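Local atomic coordinates of prolyl-ACP dehydrogenase (Oscillatoria sp., PDB entry 4IRN), a protein that oxidises a prolyl group carried on an acyl carrier protein, with FAD as cofactor, in the biosynthesis of the cyanotoxin anatoxin-a. Residues Y106-L111 with A123-I128. Numbering follows the deposited sequence.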
ATOM      1  N   TYR A 106     -17.475 -24.624  -1.927  1.00 15.84           N
ATOM      2  CA  TYR A 106     -16.826 -25.194  -0.742  1.00 16.00           C
ATOM      3  C   TYR A 106     -15.924 -26.383  -1.126  1.00 20.79           C
ATOM      4  O   TYR A 106     -14.788 -26.467  -0.660  1.00 20.14           O
ATOM      5  CB  TYR A 106     -17.891 -25.617   0.283  1.00 17.18           C
ATOM      6  CG  TYR A 106     -17.363 -25.876   1.680  1.00 19.95           C
ATOM      7  CD1 TYR A 106     -16.602 -24.920   2.352  1.00 22.07           C
ATOM      8  CD2 TYR A 106     -17.703 -27.040   2.369  1.00 20.85           C
ATOM      9  CE1 TYR A 106     -16.165 -25.132   3.659  1.00 23.64           C
ATOM     10  CE2 TYR A 106     -17.262 -27.268   3.672  1.00 21.75           C
ATOM     11  CZ  TYR A 106     -16.499 -26.310   4.315  1.00 31.14           C
ATOM     12  OH  TYR A 106     -16.060 -26.534   5.595  1.00 34.74           O
ATOM     13  N   ALA A 107     -16.432 -27.276  -2.010  1.00 18.26           N
ATOM     14  CA  ALA A 107     -15.728 -28.452  -2.525  1.00 17.83           C
ATOM     15  C   ALA A 107     -14.561 -28.026  -3.420  1.00 21.65           C
ATOM     16  O   ALA A 107     -13.505 -28.658  -3.357  1.00 22.29           O
ATOM     17  CB  ALA A 107     -16.690 -29.350  -3.294  1.00 18.47           C
ATOM     18  N   LEU A 108     -14.732 -26.931  -4.205  1.00 17.45           N
ATOM     19  CA  LEU A 108     -13.670 -26.370  -5.064  1.00 16.72           C
ATOM     20  C   LEU A 108     -12.541 -25.793  -4.204  1.00 20.43           C
ATOM     21  O   LEU A 108     -11.367 -25.930  -4.561  1.00 20.61           O
ATOM     22  CB  LEU A 108     -14.185 -25.281  -6.027  1.00 16.40           C
ATOM     23  CG  LEU A 108     -15.104 -25.689  -7.180  1.00 20.65           C
ATOM     24  CD1 LEU A 108     -15.731 -24.474  -7.821  1.00 21.06           C
ATOM     25  CD2 LEU A 108     -14.382 -26.516  -8.222  1.00 20.78           C
ATOM     26  N   GLN A 109     -12.929 -25.143  -3.015  1.00 15.82           N
ATOM     27  CA  GLN A 109     -11.962 -24.627  -2.059  1.00 14.92           C
ATOM     28  C   GLN A 109     -11.114 -25.810  -1.565  1.00 19.77           C
ATOM     29  O   GLN A 109      -9.884 -25.723  -1.575  1.00 20.34           O
ATOM     30  CB  GLN A 109     -12.672 -23.918  -0.890  1.00 15.72           C
ATOM     31  CG  GLN A 109     -11.807 -22.890  -0.169  1.00 18.62           C
ATOM     32  CD  GLN A 109     -11.044 -23.451   1.003  1.00 30.22           C
ATOM     33  OE1 GLN A 109     -11.252 -24.585   1.435  1.00 29.74           O
ATOM     34  NE2 GLN A 109     -10.179 -22.639   1.588  1.00 16.23           N
ATOM     35  N   GLY A 110     -11.761 -26.958  -1.277  1.00 15.66           N
ATOM     36  CA  GLY A 110     -11.139 -28.205  -0.834  1.00 15.13           C
ATOM     37  C   GLY A 110     -10.209 -28.794  -1.871  1.00 19.55           C
ATOM     38  O   GLY A 110      -9.126 -29.275  -1.531  1.00 18.87           O
ATOM     39  N   LEU A 111     -10.624 -28.726  -3.153  1.00 16.91           N
ATOM     40  CA  LEU A 111      -9.838 -29.219  -4.282  1.00 17.21           C
ATOM     41  C   LEU A 111      -8.535 -28.428  -4.409  1.00 22.52           C
ATOM     42  O   LEU A 111      -7.489 -29.033  -4.603  1.00 22.75           O
ATOM     43  CB  LEU A 111     -10.661 -29.177  -5.599  1.00 17.30           C
ATOM     44  CG  LEU A 111     -10.000 -29.751  -6.874  1.00 21.56           C
ATOM     45  CD1 LEU A 111      -9.655 -31.245  -6.734  1.00 21.43           C
ATOM     46  CD2 LEU A 111     -10.874 -29.533  -8.085  1.00 22.69           C
ATOM     47  N   ALA A 123      -7.621 -25.173 -15.967  1.00 15.14           N
ATOM     48  CA  ALA A 123      -8.107 -25.853 -17.178  1.00 15.01           C
ATOM     49  C   ALA A 123      -9.520 -26.437 -16.987  1.00 19.99           C
ATOM     50  O   ALA A 123     -10.362 -26.320 -17.883  1.00 19.90           O
ATOM     51  CB  ALA A 123      -7.138 -26.948 -17.582  1.00 15.62           C
ATOM     52  N   MET A 124      -9.782 -27.032 -15.808  1.00 16.54           N
ATOM     53  CA  MET A 124     -11.074 -27.612 -15.450  1.00 16.16           C
ATOM     54  C   MET A 124     -12.151 -26.538 -15.208  1.00 19.42           C
ATOM     55  O   MET A 124     -13.289 -26.708 -15.641  1.00 18.32           O
ATOM     56  CB  MET A 124     -10.931 -28.522 -14.218  1.00 18.48           C
ATOM     57  CG  MET A 124     -10.400 -29.910 -14.540  1.00 22.40           C
ATOM     58  SD  MET A 124     -10.262 -31.054 -13.137  1.00 26.67           S
ATOM     59  CE  MET A 124      -9.392 -30.031 -11.913  1.00 23.43           C
ATOM     60  N   ASN A 125     -11.784 -25.443 -14.504  1.00 16.13           N
ATOM     61  CA  ASN A 125     -12.684 -24.330 -14.191  1.00 15.48           C
ATOM     62  C   ASN A 125     -13.107 -23.570 -15.441  1.00 19.02           C
ATOM     63  O   ASN A 125     -14.254 -23.124 -15.524  1.00 18.43           O
ATOM     64  CB  ASN A 125     -12.099 -23.426 -13.120  1.00 14.22           C
ATOM     65  CG  ASN A 125     -12.383 -23.951 -11.728  1.00 35.61           C
ATOM     66  OD1 ASN A 125     -13.425 -23.669 -11.126  1.00 32.82           O
ATOM     67  ND2 ASN A 125     -11.504 -24.798 -11.213  1.00 22.47           N
ATOM     68  N   ALA A 126     -12.203 -23.498 -16.436  1.00 15.13           N
ATOM     69  CA  ALA A 126     -12.435 -22.900 -17.740  1.00 14.49           C
ATOM     70  C   ALA A 126     -13.501 -23.693 -18.482  1.00 19.13           C
ATOM     71  O   ALA A 126     -14.373 -23.102 -19.097  1.00 19.72           O
ATOM     72  CB  ALA A 126     -11.143 -22.892 -18.534  1.00 15.00           C
ATOM     73  N   HIS A 127     -13.411 -25.017 -18.419  1.00 15.07           N
ATOM     74  CA  HIS A 127     -14.306 -26.002 -19.021  1.00 14.08           C
ATOM     75  C   HIS A 127     -15.705 -25.963 -18.366  1.00 15.82           C
ATOM     76  O   HIS A 127     -16.706 -25.924 -19.077  1.00 15.37           O
ATOM     77  CB  HIS A 127     -13.658 -27.396 -18.923  1.00 15.10           C
ATOM     78  CG  HIS A 127     -14.544 -28.551 -19.294  1.00 18.65           C
ATOM     79  ND1 HIS A 127     -14.550 -29.073 -20.571  1.00 20.36           N
ATOM     80  CD2 HIS A 127     -15.401 -29.267 -18.528  1.00 20.03           C
ATOM     81  CE1 HIS A 127     -15.418 -30.070 -20.543  1.00 19.30           C
ATOM     82  NE2 HIS A 127     -15.952 -30.223 -19.334  1.00 19.46           N
ATOM     83  N   ILE A 128     -15.767 -25.936 -17.026  1.00 11.06           N
ATOM     84  CA  ILE A 128     -17.024 -25.888 -16.275  1.00 10.78           C
ATOM     85  C   ILE A 128     -17.795 -24.570 -16.413  1.00 14.74           C
ATOM     86  O   ILE A 128     -18.932 -24.565 -16.878  1.00 13.54           O
ATOM     87  CB  ILE A 128     -16.807 -26.251 -14.779  1.00 13.45           C
ATOM     88  CG1 ILE A 128     -16.258 -27.677 -14.623  1.00 13.70           C
ATOM     89  CG2 ILE A 128     -18.097 -26.104 -13.983  1.00 13.53           C
ATOM     90  CD1 ILE A 128     -15.387 -27.885 -13.368  1.00 17.15           C
TER
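L108 and N125 mark the nearest approach of two helical turns that run in roughly opposite directions, their CA atoms 9.4 Å apart, so that the backbones stay well separated and side chains alone bridge the gap. L108 reaches across with both methyl branches: CD1 lies 4.1 Å from OD1 of N125, and its CD2 is almost as near to the same oxygen. The leucine and the asparagine come together from opposing helices, in van der Waals contact without a hydrogen bond. The polar end of N125 is occupied along its own helix, since ND2 donates to the carbonyl oxygen of I121, one turn earlier, and OD1 accepts from NE1 of W129, one turn later. With both OD1 and ND2 engaged, the amide should be restricted in its rotation, with its oxygen beside the leucine methyls. These turns belong to helices 101-114 and 118-138, successive members of the all-helical N-terminal domain of the acyl-CoA dehydrogenase fold, and N125 sits about 11 Å, side chain to ligand, from a bound FAD. The second meeting is wholly apolar. L111, its CG swung away from its own N (chi1 -176°), puts its CD2 methyl 4.1 Å from CE of M124, the two chains lying at a slant to one another. A bend at the last torsion of the methionine (chi3 -49°) brings its terminal methyl up to that leucine. Around this pair, V51 of helix 42-58 packs on L111, whereas W77 and C80 of helix 74-83 touch M124.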